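Local coordinates for protein putative ferredoxin (Rhodopseudomonas palustris, PDB 4ID8) that binds a [3Fe-4S] cluster and probably passes electrons to the cytochrome P450 CYP194A4, with which it is associated, at residues 17-22 with 58-63; 12-17 with 34-39; 7-12 with 62-67. One frame throughout, in Å; residues are numbered along the deposited sequence.

Contact 1 (17-22 with 58-63). With F3S (Fe3-s4 cluster), chain B.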
ATOM      1  N   HIS A  17      -6.663   4.931   7.280  1.00 21.02           N
ATOM      2  CA  HIS A  17      -7.235   3.705   7.868  1.00 20.31           C
ATOM      3  C   HIS A  17      -6.198   2.747   8.421  1.00 20.95           C
ATOM      4  O   HIS A  17      -6.455   2.090   9.420  1.00 21.88           O
ATOM      5  CB  HIS A  17      -8.120   3.009   6.856  1.00 20.97           C
ATOM      6  CG  HIS A  17      -9.362   3.787   6.554  1.00 21.59           C
ATOM      7  ND1 HIS A  17      -9.422   4.723   5.547  1.00 24.12           N
ATOM      8  CD2 HIS A  17     -10.564   3.817   7.169  1.00 21.47           C
ATOM      9  CE1 HIS A  17     -10.628   5.261   5.517  1.00 24.08           C
ATOM     10  NE2 HIS A  17     -11.331   4.751   6.510  1.00 24.26           N
ATOM     11  N   ALA A  18      -5.033   2.710   7.781  1.00 21.27           N
ATOM     12  CA  ALA A  18      -3.918   1.854   8.116  1.00 22.08           C
ATOM     13  C   ALA A  18      -4.150   0.342   7.875  1.00 22.16           C
ATOM     14  O   ALA A  18      -3.404  -0.486   8.421  1.00 21.31           O
ATOM     15  CB  ALA A  18      -3.368   2.140   9.576  1.00 22.54           C
ATOM     16  N   ARG A  19      -5.143  -0.008   7.044  1.00 22.21           N
ATOM     17  CA  ARG A  19      -5.405  -1.412   6.744  1.00 23.07           C
ATOM     18  C   ARG A  19      -4.251  -1.983   5.937  1.00 23.66           C
ATOM     19  O   ARG A  19      -3.833  -3.131   6.164  1.00 23.58           O
ATOM     20  CB  ARG A  19      -6.727  -1.583   5.970  1.00 24.29           C
ATOM     21  CG  ARG A  19      -8.002  -1.036   6.696  1.00 23.89           C
ATOM     22  CD  ARG A  19      -9.349  -1.601   6.149  1.00 26.99           C
ATOM     23  NE  ARG A  19      -9.656  -2.938   6.696  1.00 32.31           N
ATOM     24  CZ  ARG A  19     -10.034  -3.207   7.957  1.00 32.16           C
ATOM     25  NH1 ARG A  19     -10.177  -2.234   8.857  1.00 31.15           N
ATOM     26  NH2 ARG A  19     -10.245  -4.473   8.333  1.00 32.43           N
ATOM     27  N   CYS A  20      -3.761  -1.171   4.989  1.00 22.93           N
ATOM     28  CA  CYS A  20      -2.614  -1.493   4.153  1.00 22.86           C
ATOM     29  C   CYS A  20      -1.403  -1.889   5.006  1.00 23.93           C
ATOM     30  O   CYS A  20      -0.691  -2.871   4.711  1.00 23.05           O
ATOM     31  CB  CYS A  20      -2.239  -0.287   3.267  1.00 22.65           C
ATOM     32  SG  CYS A  20      -1.926   1.286   4.171  1.00 20.21           S
ATOM     33  N   LYS A  21      -1.167  -1.098   6.050  1.00 24.62           N
ATOM     34  CA  LYS A  21      -0.086  -1.344   6.956  1.00 25.31           C
ATOM     35  C   LYS A  21      -0.325  -2.546   7.868  1.00 26.47           C
ATOM     36  O   LYS A  21       0.620  -3.292   8.149  1.00 26.90           O
ATOM     37  CB  LYS A  21       0.256  -0.062   7.729  1.00 25.40           C
ATOM     38  CG  LYS A  21       1.368  -0.226   8.811  1.00 25.44           C
ATOM     39  CD  LYS A  21       2.730  -0.023   8.245  1.00 22.38           C
ATOM     40  CE  LYS A  21       3.736  -0.768   9.058  1.00 21.56           C
ATOM     41  NZ  LYS A  21       4.845  -0.763   8.101  1.00 23.10           N
ATOM     42  N   ALA A  22      -1.550  -2.769   8.339  1.00 27.20           N
ATOM     43  CA  ALA A  22      -1.805  -4.016   9.081  1.00 28.66           C
ATOM     44  C   ALA A  22      -1.674  -5.269   8.238  1.00 29.26           C
ATOM     45  O   ALA A  22      -1.307  -6.258   8.779  1.00 30.74           O
ATOM     46  CB  ALA A  22      -3.174  -4.019   9.781  1.00 28.95           C
ATOM     47  N   ASN A  58      -8.601  -4.021   0.038  1.00 30.19           N
ATOM     48  CA  ASN A  58      -9.007  -3.580   1.375  1.00 30.41           C
ATOM     49  C   ASN A  58      -9.028  -2.078   1.744  1.00 29.14           C
ATOM     50  O   ASN A  58      -9.746  -1.695   2.673  1.00 29.04           O
ATOM     51  CB  ASN A  58      -8.209  -4.350   2.405  1.00 30.59           C
ATOM     52  CG  ASN A  58      -9.047  -5.373   3.066  1.00 34.48           C
ATOM     53  OD1 ASN A  58      -9.775  -6.101   2.387  1.00 40.44           O
ATOM     54  ND2 ASN A  58      -9.046  -5.383   4.398  1.00 36.73           N
ATOM     55  N   CYS A  59      -8.279  -1.245   1.025  1.00 28.55           N
ATOM     56  CA  CYS A  59      -8.315   0.182   1.306  1.00 27.86           C
ATOM     57  C   CYS A  59      -9.725   0.757   1.071  1.00 28.59           C
ATOM     58  O   CYS A  59     -10.199   0.772  -0.059  1.00 27.80           O
ATOM     59  CB  CYS A  59      -7.305   0.989   0.492  1.00 26.96           C
ATOM     60  SG  CYS A  59      -7.342   2.819   0.972  1.00 23.85           S
ATOM     61  N   PRO A  60     -10.362   1.309   2.138  1.00 29.39           N
ATOM     62  CA  PRO A  60     -11.704   1.923   2.000  1.00 29.35           C
ATOM     63  C   PRO A  60     -11.779   3.108   1.055  1.00 28.94           C
ATOM     64  O   PRO A  60     -12.853   3.402   0.571  1.00 29.17           O
ATOM     65  CB  PRO A  60     -12.049   2.347   3.456  1.00 30.00           C
ATOM     66  CG  PRO A  60     -11.133   1.469   4.328  1.00 29.67           C
ATOM     67  CD  PRO A  60      -9.862   1.434   3.526  1.00 28.41           C
ATOM     68  N   GLU A  61     -10.645   3.757   0.779  1.00 28.90           N
ATOM     69  CA  GLU A  61     -10.595   5.011   0.031  1.00 29.30           C
ATOM     70  C   GLU A  61     -10.165   4.842  -1.429  1.00 30.55           C
ATOM     71  O   GLU A  61     -10.115   5.840  -2.224  1.00 30.80           O
ATOM     72  CB  GLU A  61      -9.664   5.978   0.728  1.00 28.03           C
ATOM     73  CG  GLU A  61      -9.994   6.260   2.200  1.00 30.57           C
ATOM     74  CD  GLU A  61     -11.442   6.806   2.465  1.00 33.35           C
ATOM     75  OE1 GLU A  61     -11.987   6.606   3.593  1.00 32.55           O
ATOM     76  OE2 GLU A  61     -12.041   7.425   1.547  1.00 34.53           O
ATOM     77  N   ASN A  62      -9.865   3.584  -1.773  1.00 30.29           N
ATOM     78  CA  ASN A  62      -9.328   3.176  -3.086  1.00 31.07           C
ATOM     79  C   ASN A  62      -8.092   3.951  -3.471  1.00 29.70           C
ATOM     80  O   ASN A  62      -7.902   4.356  -4.614  1.00 28.72           O
ATOM     81  CB  ASN A  62     -10.423   3.138  -4.182  1.00 31.99           C
ATOM     82  CG  ASN A  62     -11.493   2.043  -3.892  1.00 36.44           C
ATOM     83  OD1 ASN A  62     -11.191   0.898  -3.407  1.00 39.92           O
ATOM     84  ND2 ASN A  62     -12.741   2.400  -4.135  1.00 39.34           N
ATOM     85  N   ALA A  63      -7.257   4.137  -2.457  1.00 29.02           N
ATOM     86  CA  ALA A  63      -6.076   4.988  -2.519  1.00 27.94           C
ATOM     87  C   ALA A  63      -4.852   4.288  -3.120  1.00 27.33           C
ATOM     88  O   ALA A  63      -3.926   4.969  -3.505  1.00 27.25           O
ATOM     89  CB  ALA A  63      -5.744   5.516  -1.138  1.00 27.75           C
TER
HETATM   90 FE1  F3S B 101      -4.481   5.043   3.588  1.00 23.42          FE
HETATM   91 FE3  F3S B 101      -3.718   2.603   3.815  1.00 21.93          FE
HETATM   92 FE4  F3S B 101      -5.883   3.138   2.575  1.00 25.64          FE
HETATM   93  S1  F3S B 101      -3.573   4.144   5.397  1.00 22.70           S
HETATM   94  S2  F3S B 101      -6.698   4.975   3.641  1.00 29.50           S
HETATM   95  S3  F3S B 101      -3.881   3.690   1.976  1.00 24.69           S
HETATM   96  S4  F3S B 101      -5.660   1.516   4.055  1.00 26.67           S

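Contact 2 (12-17 with 34-39). With F3S (Fe3-s4 cluster), chain B.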
ATOM      1  N   ASP A  12      -3.749  12.075  -1.810  1.00 31.21           N
ATOM      2  CA  ASP A  12      -5.022  12.751  -1.701  1.00 32.79           C
ATOM      3  C   ASP A  12      -6.194  11.850  -1.298  1.00 32.16           C
ATOM      4  O   ASP A  12      -7.068  12.265  -0.508  1.00 31.46           O
ATOM      5  CB  ASP A  12      -5.317  13.578  -2.944  1.00 35.32           C
ATOM      6  CG  ASP A  12      -4.452  14.850  -3.014  1.00 39.40           C
ATOM      7  OD1 ASP A  12      -4.288  15.529  -1.977  1.00 43.03           O
ATOM      8  OD2 ASP A  12      -3.932  15.167  -4.116  1.00 47.22           O
ATOM      9  N   LYS A  13      -6.177  10.616  -1.785  1.00 30.87           N
ATOM     10  CA  LYS A  13      -7.157   9.630  -1.378  1.00 29.36           C
ATOM     11  C   LYS A  13      -6.956   9.040   0.024  1.00 28.23           C
ATOM     12  O   LYS A  13      -7.920   8.841   0.726  1.00 29.34           O
ATOM     13  CB  LYS A  13      -7.250   8.540  -2.430  1.00 29.24           C
ATOM     14  CG  LYS A  13      -7.681   9.091  -3.764  1.00 31.99           C
ATOM     15  CD  LYS A  13      -7.268   8.159  -4.832  1.00 35.43           C
ATOM     16  CE  LYS A  13      -8.365   7.966  -5.828  1.00 41.12           C
ATOM     17  NZ  LYS A  13      -7.993   8.450  -7.181  1.00 41.92           N
ATOM     18  N   CYS A  14      -5.723   8.776   0.449  1.00 26.46           N
ATOM     19  CA  CYS A  14      -5.450   8.219   1.799  1.00 24.53           C
ATOM     20  C   CYS A  14      -6.114   8.989   2.941  1.00 23.73           C
ATOM     21  O   CYS A  14      -5.891  10.156   3.084  1.00 24.51           O
ATOM     22  CB  CYS A  14      -3.941   8.169   2.063  1.00 23.44           C
ATOM     23  SG  CYS A  14      -3.585   7.173   3.492  1.00 24.64           S
ATOM     24  N   GLN A  15      -6.926   8.334   3.754  1.00 23.81           N
ATOM     25  CA  GLN A  15      -7.474   8.939   4.994  1.00 22.49           C
ATOM     26  C   GLN A  15      -6.903   8.236   6.262  1.00 20.89           C
ATOM     27  O   GLN A  15      -7.495   8.283   7.340  1.00 19.55           O
ATOM     28  CB  GLN A  15      -9.006   8.841   5.008  1.00 23.56           C
ATOM     29  CG  GLN A  15      -9.796   9.582   3.905  1.00 25.39           C
ATOM     30  CD  GLN A  15      -9.318  10.982   3.692  1.00 34.09           C
ATOM     31  OE1 GLN A  15      -9.147  11.413   2.551  1.00 38.91           O
ATOM     32  NE2 GLN A  15      -9.060  11.706   4.778  1.00 33.82           N
ATOM     33  N   GLY A  16      -5.765   7.573   6.112  1.00 20.11           N
ATOM     34  CA  GLY A  16      -5.126   6.828   7.208  1.00 20.32           C
ATOM     35  C   GLY A  16      -5.867   5.749   7.978  1.00 20.52           C
ATOM     36  O   GLY A  16      -5.733   5.652   9.218  1.00 20.44           O
ATOM     37  N   HIS A  17      -6.663   4.931   7.280  1.00 21.02           N
ATOM     38  CA  HIS A  17      -7.235   3.705   7.868  1.00 20.31           C
ATOM     39  C   HIS A  17      -6.198   2.747   8.421  1.00 20.95           C
ATOM     40  O   HIS A  17      -6.455   2.090   9.420  1.00 21.88           O
ATOM     41  CB  HIS A  17      -8.120   3.009   6.856  1.00 20.97           C
ATOM     42  CG  HIS A  17      -9.362   3.787   6.554  1.00 21.59           C
ATOM     43  ND1 HIS A  17      -9.422   4.723   5.547  1.00 24.12           N
ATOM     44  CD2 HIS A  17     -10.564   3.817   7.169  1.00 21.47           C
ATOM     45  CE1 HIS A  17     -10.628   5.261   5.517  1.00 24.08           C
ATOM     46  NE2 HIS A  17     -11.331   4.751   6.510  1.00 24.26           N
ATOM     47  N   GLY A  34      -0.382   9.508  10.092  1.00 19.40           N
ATOM     48  CA  GLY A  34      -1.121   8.318   9.748  1.00 20.00           C
ATOM     49  C   GLY A  34      -1.313   7.956   8.292  1.00 19.79           C
ATOM     50  O   GLY A  34      -1.995   6.981   7.993  1.00 20.34           O
ATOM     51  N   ASN A  35      -0.713   8.712   7.390  1.00 20.20           N
ATOM     52  CA  ASN A  35      -0.852   8.443   5.962  1.00 20.43           C
ATOM     53  C   ASN A  35       0.160   7.449   5.481  1.00 20.26           C
ATOM     54  O   ASN A  35       1.314   7.415   5.965  1.00 18.80           O
ATOM     55  CB  ASN A  35      -0.703   9.725   5.176  1.00 21.41           C
ATOM     56  CG  ASN A  35      -1.794  10.712   5.482  1.00 23.53           C
ATOM     57  OD1 ASN A  35      -2.939  10.529   5.095  1.00 29.44           O
ATOM     58  ND2 ASN A  35      -1.443  11.763   6.171  1.00 26.88           N
ATOM     59  N   ALA A  36      -0.280   6.619   4.550  1.00 20.03           N
ATOM     60  CA  ALA A  36       0.572   5.568   4.050  1.00 20.73           C
ATOM     61  C   ALA A  36       1.336   5.991   2.781  1.00 21.27           C
ATOM     62  O   ALA A  36       0.895   6.856   2.008  1.00 21.48           O
ATOM     63  CB  ALA A  36      -0.213   4.316   3.820  1.00 20.05           C
ATOM     64  N   HIS A  37       2.498   5.378   2.587  1.00 21.46           N
ATOM     65  CA  HIS A  37       3.242   5.536   1.358  1.00 23.23           C
ATOM     66  C   HIS A  37       4.040   4.253   1.075  1.00 23.39           C
ATOM     67  O   HIS A  37       4.415   3.542   2.021  1.00 23.84           O
ATOM     68  CB  HIS A  37       4.131   6.803   1.388  1.00 22.68           C
ATOM     69  CG  HIS A  37       5.032   6.872   2.565  1.00 27.20           C
ATOM     70  ND1 HIS A  37       4.762   7.667   3.663  1.00 29.93           N
ATOM     71  CD2 HIS A  37       6.211   6.238   2.834  1.00 32.14           C
ATOM     72  CE1 HIS A  37       5.739   7.516   4.558  1.00 35.03           C
ATOM     73  NE2 HIS A  37       6.634   6.661   4.077  1.00 32.07           N
ATOM     74  N   GLU A  38       4.275   3.953  -0.215  1.00 23.88           N
ATOM     75  CA  GLU A  38       5.141   2.843  -0.609  1.00 24.94           C
ATOM     76  C   GLU A  38       6.563   2.980  -0.067  1.00 26.55           C
ATOM     77  O   GLU A  38       7.071   4.037   0.115  1.00 25.39           O
ATOM     78  CB  GLU A  38       5.173   2.650  -2.118  1.00 23.64           C
ATOM     79  CG  GLU A  38       5.574   3.890  -2.888  1.00 21.58           C
ATOM     80  CD  GLU A  38       4.376   4.774  -3.195  1.00 20.95           C
ATOM     81  OE1 GLU A  38       3.443   4.785  -2.350  1.00 19.77           O
ATOM     82  OE2 GLU A  38       4.362   5.458  -4.263  1.00 18.48           O
ATOM     83  N   LYS A  39       7.220   1.856   0.130  1.00 29.75           N
ATOM     84  CA  LYS A  39       8.350   1.730   1.049  1.00 31.93           C
ATOM     85  C   LYS A  39       9.540   1.311   0.193  1.00 34.51           C
ATOM     86  O   LYS A  39       9.392   0.537  -0.744  1.00 34.88           O
ATOM     87  CB  LYS A  39       7.941   0.664   2.072  1.00 31.55           C
ATOM     88  CG  LYS A  39       8.819   0.339   3.236  1.00 33.25           C
ATOM     89  CD  LYS A  39       8.249  -0.857   3.965  1.00 32.81           C
ATOM     90  CE  LYS A  39       8.773  -1.027   5.375  1.00 37.78           C
ATOM     91  NZ  LYS A  39       9.737  -2.191   5.574  1.00 42.25           N
TER
HETATM   92 FE1  F3S B 101      -4.481   5.043   3.588  1.00 23.42          FE
HETATM   93 FE3  F3S B 101      -3.718   2.603   3.815  1.00 21.93          FE
HETATM   94 FE4  F3S B 101      -5.883   3.138   2.575  1.00 25.64          FE
HETATM   95  S1  F3S B 101      -3.573   4.144   5.397  1.00 22.70           S
HETATM   96  S2  F3S B 101      -6.698   4.975   3.641  1.00 29.50           S
HETATM   97  S3  F3S B 101      -3.881   3.690   1.976  1.00 24.69           S
HETATM   98  S4  F3S B 101      -5.660   1.516   4.055  1.00 26.67           S

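Contact 3 (7-12 with 62-67)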
ATOM      1  N   ILE A   7       3.798  -0.591  -6.168  1.00 25.31           N
ATOM      2  CA  ILE A   7       2.690  -0.043  -5.384  1.00 25.13           C
ATOM      3  C   ILE A   7       2.789   1.452  -5.311  1.00 24.16           C
ATOM      4  O   ILE A   7       3.878   1.969  -5.186  1.00 24.49           O
ATOM      5  CB  ILE A   7       2.832  -0.384  -3.929  1.00 25.83           C
ATOM      6  CG1 ILE A   7       2.825  -1.859  -3.670  1.00 27.43           C
ATOM      7  CG2 ILE A   7       1.661   0.181  -3.187  1.00 27.46           C
ATOM      8  CD1 ILE A   7       1.394  -2.387  -3.543  1.00 28.54           C
ATOM      9  N   HIS A   8       1.662   2.142  -5.352  1.00 22.89           N
ATOM     10  CA  HIS A   8       1.627   3.568  -5.032  1.00 22.70           C
ATOM     11  C   HIS A   8       0.435   3.904  -4.155  1.00 21.74           C
ATOM     12  O   HIS A   8      -0.667   3.458  -4.407  1.00 22.66           O
ATOM     13  CB  HIS A   8       1.587   4.366  -6.339  1.00 22.57           C
ATOM     14  CG  HIS A   8       1.313   5.829  -6.175  1.00 21.34           C
ATOM     15  ND1 HIS A   8       2.164   6.680  -5.496  1.00 19.88           N
ATOM     16  CD2 HIS A   8       0.306   6.600  -6.652  1.00 20.41           C
ATOM     17  CE1 HIS A   8       1.654   7.906  -5.519  1.00 22.12           C
ATOM     18  NE2 HIS A   8       0.522   7.881  -6.207  1.00 21.58           N
ATOM     19  N   VAL A   9       0.625   4.725  -3.136  1.00 21.90           N
ATOM     20  CA  VAL A   9      -0.534   5.274  -2.409  1.00 20.05           C
ATOM     21  C   VAL A   9      -0.784   6.678  -2.832  1.00 21.26           C
ATOM     22  O   VAL A   9       0.100   7.520  -2.750  1.00 23.32           O
ATOM     23  CB  VAL A   9      -0.270   5.299  -0.896  1.00 20.07           C
ATOM     24  CG1 VAL A   9      -1.496   5.809  -0.145  1.00 16.77           C
ATOM     25  CG2 VAL A   9       0.186   3.926  -0.409  1.00 16.22           C
ATOM     26  N   ASP A  10      -1.985   6.986  -3.260  1.00 22.34           N
ATOM     27  CA  ASP A  10      -2.316   8.369  -3.619  1.00 23.12           C
ATOM     28  C   ASP A  10      -2.577   9.161  -2.346  1.00 24.11           C
ATOM     29  O   ASP A  10      -3.496   8.863  -1.597  1.00 23.79           O
ATOM     30  CB  ASP A  10      -3.556   8.350  -4.504  1.00 23.34           C
ATOM     31  CG  ASP A  10      -3.997   9.736  -4.988  1.00 26.12           C
ATOM     32  OD1 ASP A  10      -4.624   9.773  -6.065  1.00 29.33           O
ATOM     33  OD2 ASP A  10      -3.778  10.771  -4.322  1.00 26.69           O
ATOM     34  N   GLN A  11      -1.781  10.180  -2.103  1.00 25.53           N
ATOM     35  CA  GLN A  11      -1.855  10.890  -0.866  1.00 27.42           C
ATOM     36  C   GLN A  11      -3.159  11.639  -0.701  1.00 29.23           C
ATOM     37  O   GLN A  11      -3.643  11.827   0.420  1.00 28.50           O
ATOM     38  CB  GLN A  11      -0.678  11.837  -0.759  1.00 27.97           C
ATOM     39  CG  GLN A  11       0.663  11.133  -0.558  1.00 30.12           C
ATOM     40  CD  GLN A  11       0.603  10.077   0.543  1.00 33.92           C
ATOM     41  OE1 GLN A  11       0.436  10.380   1.715  1.00 36.76           O
ATOM     42  NE2 GLN A  11       0.739   8.827   0.157  1.00 36.56           N
ATOM     43  N   ASP A  12      -3.749  12.075  -1.810  1.00 31.21           N
ATOM     44  CA  ASP A  12      -5.022  12.751  -1.701  1.00 32.79           C
ATOM     45  C   ASP A  12      -6.194  11.850  -1.298  1.00 32.16           C
ATOM     46  O   ASP A  12      -7.068  12.265  -0.508  1.00 31.46           O
ATOM     47  CB  ASP A  12      -5.317  13.578  -2.944  1.00 35.32           C
ATOM     48  CG  ASP A  12      -4.452  14.850  -3.014  1.00 39.40           C
ATOM     49  OD1 ASP A  12      -4.288  15.529  -1.977  1.00 43.03           O
ATOM     50  OD2 ASP A  12      -3.932  15.167  -4.116  1.00 47.22           O
ATOM     51  N   ASN A  62      -9.865   3.584  -1.773  1.00 30.29           N
ATOM     52  CA  ASN A  62      -9.328   3.176  -3.086  1.00 31.07           C
ATOM     53  C   ASN A  62      -8.092   3.951  -3.471  1.00 29.70           C
ATOM     54  O   ASN A  62      -7.902   4.356  -4.614  1.00 28.72           O
ATOM     55  CB  ASN A  62     -10.423   3.138  -4.182  1.00 31.99           C
ATOM     56  CG  ASN A  62     -11.493   2.043  -3.892  1.00 36.44           C
ATOM     57  OD1 ASN A  62     -11.191   0.898  -3.407  1.00 39.92           O
ATOM     58  ND2 ASN A  62     -12.741   2.400  -4.135  1.00 39.34           N
ATOM     59  N   ALA A  63      -7.257   4.137  -2.457  1.00 29.02           N
ATOM     60  CA  ALA A  63      -6.076   4.988  -2.519  1.00 27.94           C
ATOM     61  C   ALA A  63      -4.852   4.288  -3.120  1.00 27.33           C
ATOM     62  O   ALA A  63      -3.926   4.969  -3.505  1.00 27.25           O
ATOM     63  CB  ALA A  63      -5.744   5.516  -1.138  1.00 27.75           C
ATOM     64  N   ILE A  64      -4.867   2.956  -3.229  1.00 26.35           N
ATOM     65  CA  ILE A  64      -3.696   2.203  -3.678  1.00 26.63           C
ATOM     66  C   ILE A  64      -3.761   1.790  -5.180  1.00 27.57           C
ATOM     67  O   ILE A  64      -4.706   1.153  -5.614  1.00 27.77           O
ATOM     68  CB  ILE A  64      -3.422   0.948  -2.763  1.00 25.60           C
ATOM     69  CG1 ILE A  64      -3.239   1.380  -1.290  1.00 26.20           C
ATOM     70  CG2 ILE A  64      -2.209   0.102  -3.291  1.00 23.94           C
ATOM     71  CD1 ILE A  64      -3.364   0.263  -0.228  1.00 21.07           C
ATOM     72  N   ASP A  65      -2.722   2.121  -5.948  1.00 29.16           N
ATOM     73  CA  ASP A  65      -2.564   1.636  -7.315  1.00 30.53           C
ATOM     74  C   ASP A  65      -1.503   0.590  -7.391  1.00 30.41           C
ATOM     75  O   ASP A  65      -0.447   0.758  -6.820  1.00 30.68           O
ATOM     76  CB  ASP A  65      -2.000   2.715  -8.199  1.00 31.72           C
ATOM     77  CG  ASP A  65      -2.804   3.944  -8.197  1.00 34.00           C
ATOM     78  OD1 ASP A  65      -4.034   3.767  -8.326  1.00 34.15           O
ATOM     79  OD2 ASP A  65      -2.179   5.061  -8.095  1.00 38.34           O
ATOM     80  N   ILE A  66      -1.746  -0.472  -8.136  1.00 30.11           N
ATOM     81  CA  ILE A  66      -0.685  -1.403  -8.396  1.00 31.09           C
ATOM     82  C   ILE A  66      -0.406  -1.316  -9.888  1.00 32.27           C
ATOM     83  O   ILE A  66      -1.332  -1.433 -10.680  1.00 32.41           O
ATOM     84  CB  ILE A  66      -1.073  -2.808  -7.920  1.00 30.77           C
ATOM     85  CG1 ILE A  66      -0.954  -2.878  -6.422  1.00 30.28           C
ATOM     86  CG2 ILE A  66      -0.165  -3.879  -8.485  1.00 29.61           C
ATOM     87  CD1 ILE A  66      -1.701  -3.984  -5.884  1.00 33.86           C
ATOM     88  N   THR A  67       0.839  -1.042 -10.267  1.00 32.88           N
ATOM     89  CA  THR A  67       1.226  -1.116 -11.678  1.00 34.45           C
ATOM     90  C   THR A  67       1.732  -2.522 -12.037  1.00 35.40           C
ATOM     91  O   THR A  67       2.378  -3.186 -11.237  1.00 34.42           O
ATOM     92  CB  THR A  67       2.333  -0.119 -12.078  1.00 34.27           C
ATOM     93  OG1 THR A  67       3.590  -0.601 -11.572  1.00 36.60           O
ATOM     94  CG2 THR A  67       2.049   1.296 -11.596  1.00 32.68           C
TER

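Contact 1 (17-22 with 58-63)
Pro60 lays its ring carbon CG over one face of the His17 imidazole, 3.7 Å from the ring centroid and only 10° off the ring normal. This is the geometry of a CH-pi contact. The bend of the Glu61 chain at chi2 places CD, which packs on Gln15, while Glu61 CG lies 3.8 Å from cluster sulfide S2. An alanine in place of Glu61 removes CG and CD, and would probably leave the Gln15 side chain without its neighbour and S2 less covered on that side.

Arg19 can be followed outward along the contact. CB lies 3.8 Å from cluster S4. CG stands beside the backbone N (chi1 -59°) and leads to CD, which packs 3.5 Å from Asn58 O and also approaches Pro60 CG. The bend at chi3 then brings NE near Asn58 ND2; both are donors, so this is proximity without a hydrogen bond. At the tip, Asn58 ND2 lies at the edge of the guanidinium, near its plane, the guanidinium and amide planes being 40° apart.

Beneath these surface side chains, Cys20 SG binds iron FE3 and Cys59 SG binds FE4, each at 2.2 Å. A type I turn from Cys59 to Asn62 brings the Glu61 amide round to donate to Cys59 SG (3.4 Å), and Ala63 N adds a weak bond. Ala18 is the N-cap of the helix beginning at Arg19, and its N lies 3.1 Å from S1; a helix start so placed would probably help to balance the negative charge of the cluster. Cys20 closes a Cys-X-X-His-X-X-Cys motif that begins at Cys14, and the third ligand, Cys59, comes from a distant Cys-Pro, the pattern of a single-cluster ferredoxin site.

Contact 2 (12-17 with 34-39)
Gly16 and Asn35 bring the backbones of the cluster loop and the approach to strand 36-38 within 4.7 Å at their CA atoms, with Gly16 CA only 3.2 Å from Gly34 O. Gly16 has a positive phi of 55°, and a CB on it would run into that carbonyl, so the lack of a side chain is what permits the approach.

The loop is the cluster-binding loop of a ferredoxin, and Cys14, its first ligand, makes the central side-chain contact. Its SG is anti to the backbone N (chi1 -167°) and binds iron FE1 at 2.3 Å. Two amides also grip this buried sulfur: Ala36 N donates from the other segment at 3.5 Å, almost straight at 173°, and Gly16 N donates from within the loop at 3.4 Å. Such N-H...S bonds would be expected to draw charge from the thiolate and so influence the redox potential of the cluster.

Asn35 OD1 lies 3.6 Å from Cys14 O, acceptor beside acceptor, and close to Cys14 SG, without a hydrogen bond. Beyond it, Ala36 also belongs to the cluster pocket: its methyl carbon CB rests 3.7 Å from sulfide S1.

Contact 3 (7-12 with 62-67)
His8 and Asp65 form the hydrogen-bonded pair of an antiparallel two-strand sheet that pairs the first and last strands of the ferredoxin fold; the strand axes run at 157° to each other.

The backbone bonds come first. His8 N donates to Asp65 O, and Asp65 N donates back to His8 O. Past the strand ends, Asp10 N reaches Ala63 O at 2.8 Å, practically straight at 179°. The flanking pairs, Ile7 with Ile66 and Val9 with Ile64, are non-hydrogen-bonded.

Apolar packing occupies the face that carries these four side chains. Ile7 CD1 lies 3.7 Å from Ile66 CG1, the two side chains being side by side and pointing the same way, whereas Ile7 CG2 meets Ile64 CG2 obliquely at 3.9 Å. Val9 touches Ile64 more loosely, CG2 to CG1 at 4.4 Å, and also reaches the iron-sulfur cluster. Phe28 packs against Ile7, Val9 and Ile64.

Polar groups lie on the other face. The His8 ring presents CD2 to Asp65 OD2 at 3.3 Å, near the ring plane, but its ND1 is hydrogen-bonded to Glu38 OE2. The strand exit is shaped by an Asx turn: Asp10 OD2 accepts from Asp12 N at 2.8 Å.

Overall arrangement
From the N terminus, strand 6-9 waits for its partner until strand 64-67, so contact 3 closes almost the whole chain into one loop. Contact 2, sharing Asp12 with contact 3, lies within that loop, tying the cluster-binding loop to strand 36-38. Contact 1 takes up His17, the last residue of the first segment of contact 2, and crosses it, since 17-22 precedes 34-39 and 58-63 follows it; it joins the start of helix 19-23 to the turn after helix 49-58. Contacts 1 and 3 finish on the same stretch, sharing Asn62 and Ala63. Contacts 1 and 2 supply the three cysteine ligands, and Gln11 and His8 link contact 3 to contact 2 through Ala36 and Glu38.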